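Local atomic coordinates of alginate lyase (Paenibacillus sp. FPU-7, PDB entry 6KFN), a protein that cleaves the polysaccharide alginate by beta-elimination, probably at linkages of mannuronate, and is built round a right-handed parallel beta-helix. Residues 25-31 with 52-58; 177-183 with 200-206; 230-234 with 262-268. Residue numbers count along the deposited sequence, not the author numbering.

How the contacts relate
Read from the N terminus, the three contacts come in series; none nests in or crosses another, and each closes about one turn of the right-handed beta-helix. Contact 1 pairs 25-31 with 52-58 across 20 intervening residues near the N-terminal end. Contact 2 brings 177-183 against 200-206 after 16 residues and supplies E182 to a sodium site, and contact 3 joins 230-234 to 262-268 after 27 residues. Contacts 2 and 3 lie on adjoining coils and touch: F200 and G202 face Y230 backbone to backbone, as expected for neighbouring parallel strands. Contact 1 is remote, its nearest atoms about 19 Å from those of contact 2 and about 23 Å from those of contact 3.

Contact 1: residues 25-31 with 52-58; sequences DDIVLAE and TIRSAGS
Strands 25-29 and 52-55 run parallel, axes 4.7 Å apart at closest approach and at 22°. D26 pairs with T52, I27 with I53, V28 with R54 and L29 with S55. T52 N donates to D25 O (2.9 Å) and its OG1 to water 1 (2.8 Å), which in turn donates to D25 O (2.8 Å); I27 N returns to T52 O (2.8 Å). R54 N bonds I27 O (2.9 Å), while L29 N bonds R54 O and A56 N bonds L29 O (both 2.8 Å). R54, with chi1 p, lies on the face of D26, V28 and T52 and forms a bidentate salt bridge: NE to D26 OD1 and NH2 to D26 OD2, both 2.9 Å, with V28 CG2 over the guanidinium, 3.5 Å from R54 NH2. Such pairing of equivalent strands on successive coils is characteristic of the right-handed parallel beta-helix. Strand 4-8 bonds the far edge of 25-29, and L14 of helix 11-19 touches I27 and I53 on the opposite face, where L29 CD1 meets I53 CG1 at 4.0 Å. Beyond the strands E31 (chi1 m) folds over side-chainless G57, its OE1 3.3 Å from G57 CA, while its OE2 accepts from N60 N.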
ATOM      1  N   ASP A  25      -2.861  -5.665 -24.473  1.00  9.30           N
ATOM      2  CA  ASP A  25      -2.880  -4.240 -24.790  1.00  8.20           C
ATOM      3  C   ASP A  25      -1.768  -3.513 -24.028  1.00  7.93           C
ATOM      4  O   ASP A  25      -1.501  -3.799 -22.864  1.00  8.61           O
ATOM      5  CB  ASP A  25      -4.223  -3.598 -24.450  1.00  7.74           C
ATOM      6  CG  ASP A  25      -5.317  -3.823 -25.452  1.00  8.29           C
ATOM      7  OD1 ASP A  25      -5.043  -4.384 -26.552  1.00  9.34           O
ATOM      8  OD2 ASP A  25      -6.445  -3.393 -25.160  1.00  9.18           O
ATOM      9  N   ASP A  26      -1.209  -2.487 -24.679  1.00  7.93           N
ATOM     10  CA  ASP A  26      -0.227  -1.563 -24.097  1.00  7.31           C
ATOM     11  C   ASP A  26      -0.817  -0.165 -24.256  1.00  6.69           C
ATOM     12  O   ASP A  26      -0.792   0.385 -25.353  1.00  7.32           O
ATOM     13  CB  ASP A  26       1.090  -1.729 -24.814  1.00  9.49           C
ATOM     14  CG  ASP A  26       2.251  -1.018 -24.168  1.00 10.62           C
ATOM     15  OD1 ASP A  26       2.158  -0.647 -22.996  1.00 10.66           O
ATOM     16  OD2 ASP A  26       3.303  -0.878 -24.877  1.00 13.98           O
ATOM     17  N   ILE A  27      -1.370   0.354 -23.162  1.00  6.50           N
ATOM     18  CA  ILE A  27      -1.993   1.667 -23.121  1.00  6.14           C
ATOM     19  C   ILE A  27      -0.923   2.637 -22.618  1.00  6.20           C
ATOM     20  O   ILE A  27      -0.497   2.565 -21.466  1.00  6.99           O
ATOM     21  CB  ILE A  27      -3.227   1.662 -22.216  1.00  6.29           C
ATOM     22  CG1 ILE A  27      -4.234   0.609 -22.677  1.00  7.50           C
ATOM     23  CG2 ILE A  27      -3.826   3.062 -22.170  1.00  7.54           C
ATOM     24  CD1 ILE A  27      -5.368   0.375 -21.659  1.00  8.41           C
ATOM     25  N   VAL A  28      -0.476   3.513 -23.526  1.00  6.67           N
ATOM     26  CA  VAL A  28       0.723   4.322 -23.330  1.00  6.70           C
ATOM     27  C   VAL A  28       0.306   5.779 -23.219  1.00  6.63           C
ATOM     28  O   VAL A  28      -0.214   6.352 -24.181  1.00  7.30           O
ATOM     29  CB  VAL A  28       1.735   4.118 -24.463  1.00  7.62           C
ATOM     30  CG1 VAL A  28       3.013   4.877 -24.149  1.00  9.41           C
ATOM     31  CG2 VAL A  28       2.026   2.619 -24.690  1.00  9.40           C
ATOM     32  N   LEU A  29       0.494   6.366 -22.039  1.00  6.63           N
ATOM     33  CA  LEU A  29      -0.018   7.684 -21.723  1.00  7.21           C
ATOM     34  C   LEU A  29       1.060   8.759 -21.883  1.00  7.84           C
ATOM     35  O   LEU A  29       2.186   8.629 -21.398  1.00  9.39           O
ATOM     36  CB  LEU A  29      -0.565   7.698 -20.308  1.00  7.18           C
ATOM     37  CG  LEU A  29      -1.664   6.671 -20.028  1.00  7.17           C
ATOM     38  CD1 LEU A  29      -2.262   6.900 -18.667  1.00  7.81           C
ATOM     39  CD2 LEU A  29      -2.721   6.708 -21.119  1.00  7.68           C
ATOM     40  N   ALA A  30       0.700   9.829 -22.589  1.00  8.10           N
ATOM     41  CA  ALA A  30       1.655  10.870 -22.932  1.00  9.43           C
ATOM     42  C   ALA A  30       2.258  11.545 -21.705  1.00  9.55           C
ATOM     43  O   ALA A  30       1.566  11.874 -20.748  1.00  9.68           O
ATOM     44  CB  ALA A  30       0.954  11.929 -23.785  1.00 10.11           C
ATOM     45  N   GLU A  31       3.572  11.774 -21.744  1.00 10.68           N
ATOM     46  CA  GLU A  31       4.249  12.527 -20.693  1.00 12.92           C
ATOM     47  C   GLU A  31       3.679  13.926 -20.576  1.00 12.94           C
ATOM     48  O   GLU A  31       3.322  14.559 -21.557  1.00 14.18           O
ATOM     49  CB  GLU A  31       5.742  12.597 -20.957  1.00 12.51           C
ATOM     50  CG  GLU A  31       6.455  11.271 -20.745  1.00 15.31           C
ATOM     51  CD  GLU A  31       7.947  11.443 -20.805  1.00 17.85           C
ATOM     52  OE1 GLU A  31       8.556  11.046 -21.811  1.00 22.22           O
ATOM     53  OE2 GLU A  31       8.526  12.026 -19.858  1.00 22.78           O
ATOM     54  N   THR A  52      -1.391  -3.575 -19.945  1.00  6.53           N
ATOM     55  CA  THR A  52      -0.488  -2.572 -19.404  1.00  6.63           C
ATOM     56  C   THR A  52      -1.090  -1.179 -19.539  1.00  6.50           C
ATOM     57  O   THR A  52      -1.605  -0.819 -20.595  1.00  6.92           O
ATOM     58  CB  THR A  52       0.859  -2.638 -20.134  1.00  7.79           C
ATOM     59  OG1 THR A  52       1.409  -3.942 -19.917  1.00  8.35           O
ATOM     60  CG2 THR A  52       1.856  -1.610 -19.642  1.00  8.99           C
ATOM     61  N   ILE A  53      -0.964  -0.389 -18.465  1.00  6.86           N
ATOM     62  CA  ILE A  53      -1.138   1.056 -18.517  0.53  6.03           C
ATOM     63  C   ILE A  53       0.165   1.663 -18.011  1.00  6.02           C
ATOM     64  O   ILE A  53       0.600   1.343 -16.910  1.00  6.72           O
ATOM     65  CB  ILE A  53      -2.352   1.498 -17.702  0.53  6.84           C
ATOM     66  CG1 ILE A  53      -2.594   3.014 -17.931  0.53  5.04           C
ATOM     67  CG2 ILE A  53      -2.369   0.945 -16.344  0.53 11.98           C
ATOM     68  CD1 ILE A  53      -3.888   3.438 -17.275  0.53 16.89           C
ATOM     69  N   ARG A  54       0.779   2.515 -18.823  1.00  6.55           N
ATOM     70  CA  ARG A  54       2.087   3.041 -18.469  1.00  7.66           C
ATOM     71  C   ARG A  54       2.267   4.435 -19.011  1.00  7.03           C
ATOM     72  O   ARG A  54       1.615   4.843 -19.961  1.00  7.81           O
ATOM     73  CB  ARG A  54       3.210   2.116 -18.944  1.00  8.25           C
ATOM     74  CG  ARG A  54       3.322   2.025 -20.452  1.00  8.18           C
ATOM     75  CD  ARG A  54       4.410   1.053 -20.827  1.00 10.58           C
ATOM     76  NE  ARG A  54       4.482   0.845 -22.269  1.00 11.59           N
ATOM     77  CZ  ARG A  54       5.253   1.515 -23.107  1.00 18.24           C
ATOM     78  NH1 ARG A  54       6.075   2.474 -22.685  1.00 30.84           N
ATOM     79  NH2 ARG A  54       5.202   1.240 -24.398  1.00 23.13           N
ATOM     80  N   SER A  55       3.218   5.141 -18.435  1.00  8.58           N
ATOM     81  CA  SER A  55       3.650   6.404 -18.969  0.55 10.56           C
ATOM     82  C   SER A  55       4.571   6.137 -20.174  1.00 11.57           C
ATOM     83  O   SER A  55       5.363   5.183 -20.196  1.00 13.39           O
ATOM     84  CB  SER A  55       4.351   7.151 -17.824  0.55 11.57           C
ATOM     85  OG  SER A  55       4.656   8.474 -18.142  0.55  9.23           O
ATOM     86  N   ALA A  56       4.485   7.039 -21.149  1.00 13.05           N
ATOM     87  CA  ALA A  56       5.347   6.954 -22.319  1.00 14.58           C
ATOM     88  C   ALA A  56       6.811   7.131 -21.951  1.00 15.66           C
ATOM     89  O   ALA A  56       7.684   6.614 -22.653  1.00 19.43           O
ATOM     90  CB  ALA A  56       4.933   8.005 -23.370  1.00 14.11           C
ATOM     91  N   GLY A  57       7.105   7.868 -20.886  1.00 16.63           N
ATOM     92  CA  GLY A  57       8.474   8.034 -20.423  1.00 25.51           C
ATOM     93  C   GLY A  57       8.474   8.510 -18.985  1.00 20.31           C
ATOM     94  O   GLY A  57       7.423   8.766 -18.393  1.00 17.43           O
ATOM     95  N   SER A  58       9.672   8.619 -18.414  1.00 24.38           N
ATOM     96  CA  SER A  58       9.815   8.924 -16.995  1.00 26.12           C
ATOM     97  C   SER A  58      10.296  10.325 -16.700  1.00 22.93           C
ATOM     98  O   SER A  58      10.458  10.662 -15.527  1.00 23.10           O
ATOM     99  CB  SER A  58      10.752   7.936 -16.316  1.00 23.65           C
ATOM    100  OG  SER A  58      12.006   7.951 -16.957  1.00 30.88           O
TER
HETATM  101  O   HOH W   1       0.475  -5.548 -22.031  1.00 11.18           O

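Contact 2: residues 177-183 with 200-206; sequences PGVAAEH and FNGTGIT. With NA (sodium ion), chain B.
The two segments run alongside each other, P177 (after a cis peptide) opposite T203, G178 opposite G204 and A180 opposite I205. N201 OD1 takes T203 N (3.1 Å) in an Asx turn, and a type II turn from G202 to I205 closes with I205 N on G202 O (3.1 Å); G204, at phi 99°, passes so near G178 N that a CB would clash. G178 N donates to T203 O (3.0 Å), and A180 O receives both T206 N and T206 OG1 (2.8 Å each). Water 2 links V179 O (2.9 Å), T203 O (2.8 Å) and H183 NE2 (2.9 Å). H183, chi1 m, also brings CE1 to 3.0 Å from N201 O and CD2 to 3.7 Å from I205 CD1. E182, whose CA-to-CB bond points away from 200-206, binds a sodium ion through OE1 (2.5 Å); its OE2 accepts from water 3 (2.5 Å), and E147, D185 and waters 3, 4 and 5 complete the site. These two segments belong to consecutive coils of the beta-helix: 177-183 bonds back to N137, T138 and I149, N234 of the following coil donates to G202 O and I205 O, and F200 packs on I215 of strand 215-217.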
ATOM      1  N   PRO A 177       6.841  11.320   3.430  1.00  5.11           N
ATOM      2  CA  PRO A 177       6.179  11.889   4.603  1.00  5.37           C
ATOM      3  C   PRO A 177       4.703  12.191   4.279  1.00  4.59           C
ATOM      4  O   PRO A 177       4.206  11.952   3.188  1.00  5.35           O
ATOM      5  CB  PRO A 177       6.989  13.144   4.865  1.00  6.12           C
ATOM      6  CG  PRO A 177       7.308  13.643   3.462  1.00  7.23           C
ATOM      7  CD  PRO A 177       7.592  12.358   2.680  1.00  6.50           C
ATOM      8  N   GLY A 178       4.003  12.747   5.278  1.00  5.18           N
ATOM      9  CA  GLY A 178       2.635  13.175   5.055  1.00  5.23           C
ATOM     10  C   GLY A 178       1.617  12.074   4.934  1.00  4.67           C
ATOM     11  O   GLY A 178       0.491  12.340   4.527  1.00  5.13           O
ATOM     12  N   VAL A 179       1.999  10.838   5.279  1.00  4.59           N
ATOM     13  CA  VAL A 179       1.047   9.742   5.386  1.00  4.40           C
ATOM     14  C   VAL A 179       0.492   9.785   6.797  1.00  4.57           C
ATOM     15  O   VAL A 179       1.204   9.663   7.797  1.00  4.84           O
ATOM     16  CB  VAL A 179       1.732   8.415   5.017  1.00  4.33           C
ATOM     17  CG1 VAL A 179       0.853   7.232   5.392  1.00  4.89           C
ATOM     18  CG2 VAL A 179       2.058   8.429   3.538  1.00  4.96           C
ATOM     19  N   ALA A 180      -0.826  10.048   6.896  1.00  4.47           N
ATOM     20  CA  ALA A 180      -1.424  10.424   8.157  1.00  4.71           C
ATOM     21  C   ALA A 180      -1.686   9.238   9.083  1.00  4.27           C
ATOM     22  O   ALA A 180      -1.709   9.421  10.314  1.00  4.75           O
ATOM     23  CB  ALA A 180      -2.753  11.152   7.930  1.00  5.29           C
ATOM     24  N   ALA A 181      -1.959   8.057   8.551  1.00  4.54           N
ATOM     25  CA  ALA A 181      -2.166   6.871   9.357  1.00  4.47           C
ATOM     26  C   ALA A 181      -0.951   5.957   9.210  1.00  4.45           C
ATOM     27  O   ALA A 181       0.137   6.428   8.903  1.00  5.02           O
ATOM     28  CB  ALA A 181      -3.522   6.217   9.046  1.00  4.84           C
ATOM     29  N   GLU A 182      -1.117   4.653   9.488  1.00  4.35           N
ATOM     30  CA  GLU A 182       0.039   3.785   9.314  1.00  4.56           C
ATOM     31  C   GLU A 182       0.533   3.858   7.880  1.00  3.97           C
ATOM     32  O   GLU A 182      -0.238   3.962   6.931  1.00  4.49           O
ATOM     33  CB  GLU A 182      -0.266   2.311   9.620  1.00  4.79           C
ATOM     34  CG  GLU A 182      -0.710   2.016  11.035  1.00  5.03           C
ATOM     35  CD  GLU A 182      -2.196   2.123  11.273  1.00  4.79           C
ATOM     36  OE1 GLU A 182      -2.961   2.548  10.408  1.00  5.64           O
ATOM     37  OE2 GLU A 182      -2.563   1.712  12.441  1.00  5.69           O
ATOM     38  N   HIS A 183       1.840   3.695   7.713  1.00  4.08           N
ATOM     39  CA  HIS A 183       2.373   3.480   6.372  0.57  4.16           C
ATOM     40  C   HIS A 183       1.782   2.243   5.745  1.00  4.08           C
ATOM     41  O   HIS A 183       1.427   2.263   4.561  1.00  4.29           O
ATOM     42  CB  HIS A 183       3.908   3.466   6.401  0.57  3.80           C
ATOM     43  CG  HIS A 183       4.458   4.822   6.642  0.57  4.72           C
ATOM     44  ND1 HIS A 183       5.786   5.126   6.410  0.57  5.76           N
ATOM     45  CD2 HIS A 183       3.831   5.983   6.970  0.57  3.21           C
ATOM     46  CE1 HIS A 183       5.951   6.409   6.687  0.57  5.96           C
ATOM     47  NE2 HIS A 183       4.801   6.947   7.040  0.57  3.36           N
ATOM     48  N   PHE A 200      10.414   3.974   5.414  1.00  4.44           N
ATOM     49  CA  PHE A 200       9.289   4.641   6.058  1.00  4.93           C
ATOM     50  C   PHE A 200       9.756   5.980   6.620  1.00  4.97           C
ATOM     51  O   PHE A 200      10.560   6.024   7.550  1.00  5.65           O
ATOM     52  CB  PHE A 200       8.732   3.770   7.179  1.00  4.94           C
ATOM     53  CG  PHE A 200       8.489   2.340   6.764  1.00  5.23           C
ATOM     54  CD1 PHE A 200       7.820   2.032   5.575  1.00  6.49           C
ATOM     55  CD2 PHE A 200       8.982   1.291   7.524  1.00  5.61           C
ATOM     56  CE1 PHE A 200       7.670   0.705   5.172  1.00  7.10           C
ATOM     57  CE2 PHE A 200       8.806  -0.031   7.137  1.00  6.23           C
ATOM     58  CZ  PHE A 200       8.161  -0.331   5.955  1.00  6.66           C
ATOM     59  N   ASN A 201       9.234   7.074   6.061  1.00  4.75           N
ATOM     60  CA  ASN A 201       9.477   8.423   6.578  1.00  4.86           C
ATOM     61  C   ASN A 201       8.283   8.770   7.449  1.00  4.51           C
ATOM     62  O   ASN A 201       7.204   9.105   6.959  1.00  4.89           O
ATOM     63  CB  ASN A 201       9.647   9.413   5.432  1.00  5.40           C
ATOM     64  CG  ASN A 201       9.872  10.828   5.928  1.00  5.48           C
ATOM     65  OD1 ASN A 201       9.587  11.131   7.096  1.00  6.04           O
ATOM     66  ND2 ASN A 201      10.343  11.679   5.059  1.00  7.22           N
ATOM     67  N   GLY A 202       8.459   8.628   8.759  1.00  4.55           N
ATOM     68  CA  GLY A 202       7.373   8.778   9.707  1.00  4.60           C
ATOM     69  C   GLY A 202       6.847  10.179   9.924  1.00  4.27           C
ATOM     70  O   GLY A 202       5.822  10.334  10.596  1.00  4.56           O
ATOM     71  N   THR A 203       7.525  11.195   9.389  1.00  4.61           N
ATOM     72  CA  THR A 203       6.994  12.548   9.514  1.00  4.63           C
ATOM     73  C   THR A 203       5.579  12.579   8.940  1.00  4.90           C
ATOM     74  O   THR A 203       5.359  12.099   7.826  1.00  4.97           O
ATOM     75  CB  THR A 203       7.931  13.525   8.800  1.00  5.67           C
ATOM     76  OG1 THR A 203       9.226  13.425   9.395  1.00  5.60           O
ATOM     77  CG2 THR A 203       7.399  14.948   8.849  1.00  6.63           C
ATOM     78  N   GLY A 204       4.647  13.122   9.703  1.00  4.95           N
ATOM     79  CA  GLY A 204       3.271  13.238   9.289  1.00  4.99           C
ATOM     80  C   GLY A 204       2.315  12.176   9.805  1.00  5.00           C
ATOM     81  O   GLY A 204       1.097  12.390   9.744  1.00  5.68           O
ATOM     82  N   ILE A 205       2.803  11.045  10.359  1.00  4.49           N
ATOM     83  CA  ILE A 205       1.865  10.117  11.011  1.00  4.44           C
ATOM     84  C   ILE A 205       1.206  10.893  12.153  1.00  4.51           C
ATOM     85  O   ILE A 205       1.870  11.572  12.942  1.00  4.93           O
ATOM     86  CB  ILE A 205       2.565   8.837  11.491  1.00  4.35           C
ATOM     87  CG1 ILE A 205       3.035   8.022  10.273  1.00  4.60           C
ATOM     88  CG2 ILE A 205       1.623   8.031  12.378  1.00  5.32           C
ATOM     89  CD1 ILE A 205       3.715   6.701  10.634  1.00  4.99           C
ATOM     90  N   THR A 206      -0.127  10.825  12.222  1.00  4.56           N
ATOM     91  CA  THR A 206      -0.897  11.720  13.089  1.00  4.45           C
ATOM     92  C   THR A 206      -1.273  11.139  14.438  1.00  4.73           C
ATOM     93  O   THR A 206      -1.596  11.921  15.350  1.00  5.15           O
ATOM     94  CB  THR A 206      -2.234  12.127  12.426  1.00  4.98           C
ATOM     95  OG1 THR A 206      -3.053  10.977  12.191  1.00  5.00           O
ATOM     96  CG2 THR A 206      -2.006  12.964  11.173  1.00  5.53           C
TER
HETATM   97 NA    NA B 401      -5.420   2.194  10.205  1.00  8.11          NA
HETATM   98  O   HOH W   2       3.992   9.706   7.193  1.00  4.78           O
HETATM   99  O   HOH W   3      -5.096   1.519  12.455  1.00 15.32           O
HETATM  100  O   HOH W   4      -7.779   1.606  10.229  1.00 21.89           O
HETATM  101  O   HOH W   5      -5.882   4.317  11.221  1.00 10.65           O

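Contact 3: residues 230-234 with 262-268; sequences YRNGN and YLDQAAP
Y262 forms a parallel bridge with Y230, CA to CA 5.0 Å. Both side chains take chi1 m, so the rings lie nearly parallel (12°), but slid apart with centroids 5.2 Å apart; Y230 CE1 reaches Y262 CD2 at 3.5 Å. Y262 O accepts R231 N (2.9 Å) and water 6 (2.9 Å), which takes N232 N (2.8 Å). L263 O accepts Q265 N (2.8 Å), closing a classic gamma turn over D264 (phi 75°, psi -50°). That turn aims D264 OD2 at R231 NH1 (2.9 Å, a salt bridge) and G233 N (2.8 Å), the latter inside the type I' turn R231-N234, closed by N234 N on R231 O (3.0 Å). Q265 CG and P268 CG lie over a face of the R231 guanidinium, P268 CG 4.0 Å from R231 NE, which itself donates to I237 O. Thus the loops leaving strands 223-230 and 260-262 on successive beta-helix coils are joined, Y262 stacking onward on Y287 of strand 278-287 and R286 of that strand holding Q265 O and P268 O.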
ATOM      1  N   TYR A 230      12.183   5.635   9.834  1.00  4.26           N
ATOM      2  CA  TYR A 230      12.645   6.875  10.449  1.00  4.50           C
ATOM      3  C   TYR A 230      11.488   7.516  11.201  1.00  4.38           C
ATOM      4  O   TYR A 230      10.531   8.012  10.589  1.00  5.03           O
ATOM      5  CB  TYR A 230      13.142   7.856   9.368  1.00  5.61           C
ATOM      6  CG  TYR A 230      14.313   7.364   8.585  1.00  5.44           C
ATOM      7  CD1 TYR A 230      15.586   7.385   9.120  1.00  6.14           C
ATOM      8  CD2 TYR A 230      14.184   6.897   7.289  1.00  6.63           C
ATOM      9  CE1 TYR A 230      16.687   6.964   8.407  1.00  7.06           C
ATOM     10  CE2 TYR A 230      15.274   6.495   6.543  1.00  6.99           C
ATOM     11  CZ  TYR A 230      16.545   6.540   7.107  1.00  6.81           C
ATOM     12  OH  TYR A 230      17.662   6.135   6.421  1.00  8.54           O
ATOM     13  N   ARG A 231      11.567   7.551  12.520  1.00  4.41           N
ATOM     14  CA  ARG A 231      10.541   8.241  13.313  1.00  4.48           C
ATOM     15  C   ARG A 231      10.629   9.767  13.158  1.00  4.38           C
ATOM     16  O   ARG A 231       9.627  10.459  13.262  1.00  4.53           O
ATOM     17  CB  ARG A 231      10.658   7.800  14.762  1.00  4.71           C
ATOM     18  CG  ARG A 231       9.664   8.452  15.716  1.00  5.09           C
ATOM     19  CD  ARG A 231       9.718   7.730  17.058  1.00  5.44           C
ATOM     20  NE  ARG A 231       8.930   8.339  18.124  1.00  6.20           N
ATOM     21  CZ  ARG A 231       9.322   9.359  18.882  1.00  6.60           C
ATOM     22  NH1 ARG A 231      10.465   9.963  18.658  1.00  7.08           N
ATOM     23  NH2 ARG A 231       8.560   9.763  19.898  1.00  9.97           N
ATOM     24  N   ASN A 232      11.859  10.272  12.937  1.00  4.89           N
ATOM     25  CA  ASN A 232      12.076  11.695  12.692  1.00  4.79           C
ATOM     26  C   ASN A 232      11.528  12.575  13.821  1.00  5.03           C
ATOM     27  O   ASN A 232      11.070  13.698  13.586  1.00  5.52           O
ATOM     28  CB  ASN A 232      11.560  12.139  11.337  1.00  5.17           C
ATOM     29  CG  ASN A 232      12.379  11.601  10.199  1.00  5.59           C
ATOM     30  OD1 ASN A 232      13.554  11.264  10.321  1.00  6.42           O
ATOM     31  ND2 ASN A 232      11.731  11.510   9.036  1.00  7.13           N
ATOM     32  N   GLY A 233      11.598  12.069  15.050  1.00  5.07           N
ATOM     33  CA  GLY A 233      11.152  12.862  16.180  1.00  5.04           C
ATOM     34  C   GLY A 233       9.651  13.007  16.321  1.00  4.87           C
ATOM     35  O   GLY A 233       9.196  13.792  17.162  1.00  6.51           O
ATOM     36  N   ASN A 234       8.865  12.279  15.538  1.00  4.46           N
ATOM     37  CA  ASN A 234       7.418  12.417  15.548  1.00  4.37           C
ATOM     38  C   ASN A 234       6.836  11.676  16.753  1.00  4.19           C
ATOM     39  O   ASN A 234       6.748  10.452  16.770  1.00  4.75           O
ATOM     40  CB  ASN A 234       6.852  11.885  14.246  1.00  4.70           C
ATOM     41  CG  ASN A 234       5.345  12.022  14.166  1.00  4.12           C
ATOM     42  OD1 ASN A 234       4.688  12.532  15.073  1.00  4.39           O
ATOM     43  ND2 ASN A 234       4.780  11.561  13.066  1.00  4.99           N
ATOM     44  N   TYR A 262      15.050   3.951  13.442  1.00  4.81           N
ATOM     45  CA  TYR A 262      15.620   5.123  14.087  1.00  4.87           C
ATOM     46  C   TYR A 262      14.490   5.774  14.861  1.00  5.05           C
ATOM     47  O   TYR A 262      13.635   6.468  14.283  1.00  5.53           O
ATOM     48  CB  TYR A 262      16.233   6.066  13.035  1.00  6.00           C
ATOM     49  CG  TYR A 262      17.350   5.455  12.257  1.00  5.53           C
ATOM     50  CD1 TYR A 262      18.662   5.499  12.722  1.00  5.68           C
ATOM     51  CD2 TYR A 262      17.116   4.779  11.061  1.00  6.26           C
ATOM     52  CE1 TYR A 262      19.690   4.890  12.047  1.00  6.23           C
ATOM     53  CE2 TYR A 262      18.124   4.163  10.377  1.00  6.90           C
ATOM     54  CZ  TYR A 262      19.438   4.221  10.855  1.00  6.28           C
ATOM     55  OH  TYR A 262      20.469   3.615  10.205  1.00  7.68           O
ATOM     56  N   LEU A 263      14.459   5.516  16.172  1.00  4.97           N
ATOM     57  CA  LEU A 263      13.329   5.816  17.032  1.00  5.10           C
ATOM     58  C   LEU A 263      13.564   6.946  18.031  1.00  5.46           C
ATOM     59  O   LEU A 263      12.697   7.196  18.862  1.00  5.85           O
ATOM     60  CB  LEU A 263      12.857   4.554  17.749  1.00  5.51           C
ATOM     61  CG  LEU A 263      12.402   3.430  16.799  1.00  5.32           C
ATOM     62  CD1 LEU A 263      12.018   2.184  17.598  1.00  5.74           C
ATOM     63  CD2 LEU A 263      11.310   3.848  15.859  1.00  7.55           C
ATOM     64  N   ASP A 264      14.719   7.636  17.930  1.00  5.58           N
ATOM     65  CA  ASP A 264      15.026   8.886  18.616  1.00  6.44           C
ATOM     66  C   ASP A 264      15.340   8.747  20.104  1.00  7.00           C
ATOM     67  O   ASP A 264      16.323   9.334  20.580  1.00  8.80           O
ATOM     68  CB  ASP A 264      13.940   9.948  18.437  1.00  6.67           C
ATOM     69  CG  ASP A 264      13.613  10.150  16.977  1.00  6.98           C
ATOM     70  OD1 ASP A 264      14.530  10.552  16.216  1.00 10.69           O
ATOM     71  OD2 ASP A 264      12.475   9.889  16.574  1.00  6.23           O
ATOM     72  N   GLN A 265      14.495   8.055  20.834  1.00  7.48           N
ATOM     73  CA  GLN A 265      14.547   7.924  22.271  0.55 10.15           C
ATOM     74  C   GLN A 265      14.377   6.441  22.593  1.00  7.41           C
ATOM     75  O   GLN A 265      14.123   5.614  21.713  1.00  7.19           O
ATOM     76  CB  GLN A 265      13.449   8.805  22.922  0.55 22.53           C
ATOM     77  CG  GLN A 265      12.061   8.365  22.477  0.55 27.33           C
ATOM     78  CD  GLN A 265      10.873   9.129  23.033  0.55 30.29           C
ATOM     79  OE1 GLN A 265       9.784   8.552  23.186  0.55 21.14           O
ATOM     80  NE2 GLN A 265      11.041  10.423  23.277  0.55 51.82           N
ATOM     81  N   ALA A 266      14.503   6.098  23.871  1.00  8.71           N
ATOM     82  CA  ALA A 266      14.496   4.691  24.284  1.00  8.88           C
ATOM     83  C   ALA A 266      13.096   4.078  24.399  1.00  8.00           C
ATOM     84  O   ALA A 266      12.983   2.853  24.395  1.00  9.53           O
ATOM     85  CB  ALA A 266      15.224   4.531  25.628  1.00 11.03           C
ATOM     86  N   ALA A 267      12.043   4.854  24.481  1.00  8.45           N
ATOM     87  CA  ALA A 267      10.749   4.287  24.821  1.00  8.75           C
ATOM     88  C   ALA A 267      10.054   3.491  23.718  1.00  7.86           C
ATOM     89  O   ALA A 267       9.490   2.438  24.040  1.00  8.27           O
ATOM     90  CB  ALA A 267       9.795   5.356  25.363  1.00 10.90           C
ATOM     91  N   PRO A 268      10.028   3.910  22.449  1.00  6.84           N
ATOM     92  CA  PRO A 268       9.269   3.122  21.457  1.00  6.38           C
ATOM     93  C   PRO A 268       9.803   1.694  21.336  1.00  6.08           C
ATOM     94  O   PRO A 268      11.005   1.458  21.383  1.00  6.97           O
ATOM     95  CB  PRO A 268       9.503   3.916  20.169  1.00  6.69           C
ATOM     96  CG  PRO A 268       9.654   5.342  20.647  1.00  7.06           C
ATOM     97  CD  PRO A 268      10.470   5.219  21.904  1.00  7.34           C
TER
HETATM   98  O   HOH W   6      14.385   9.051  13.306  1.00 19.20           O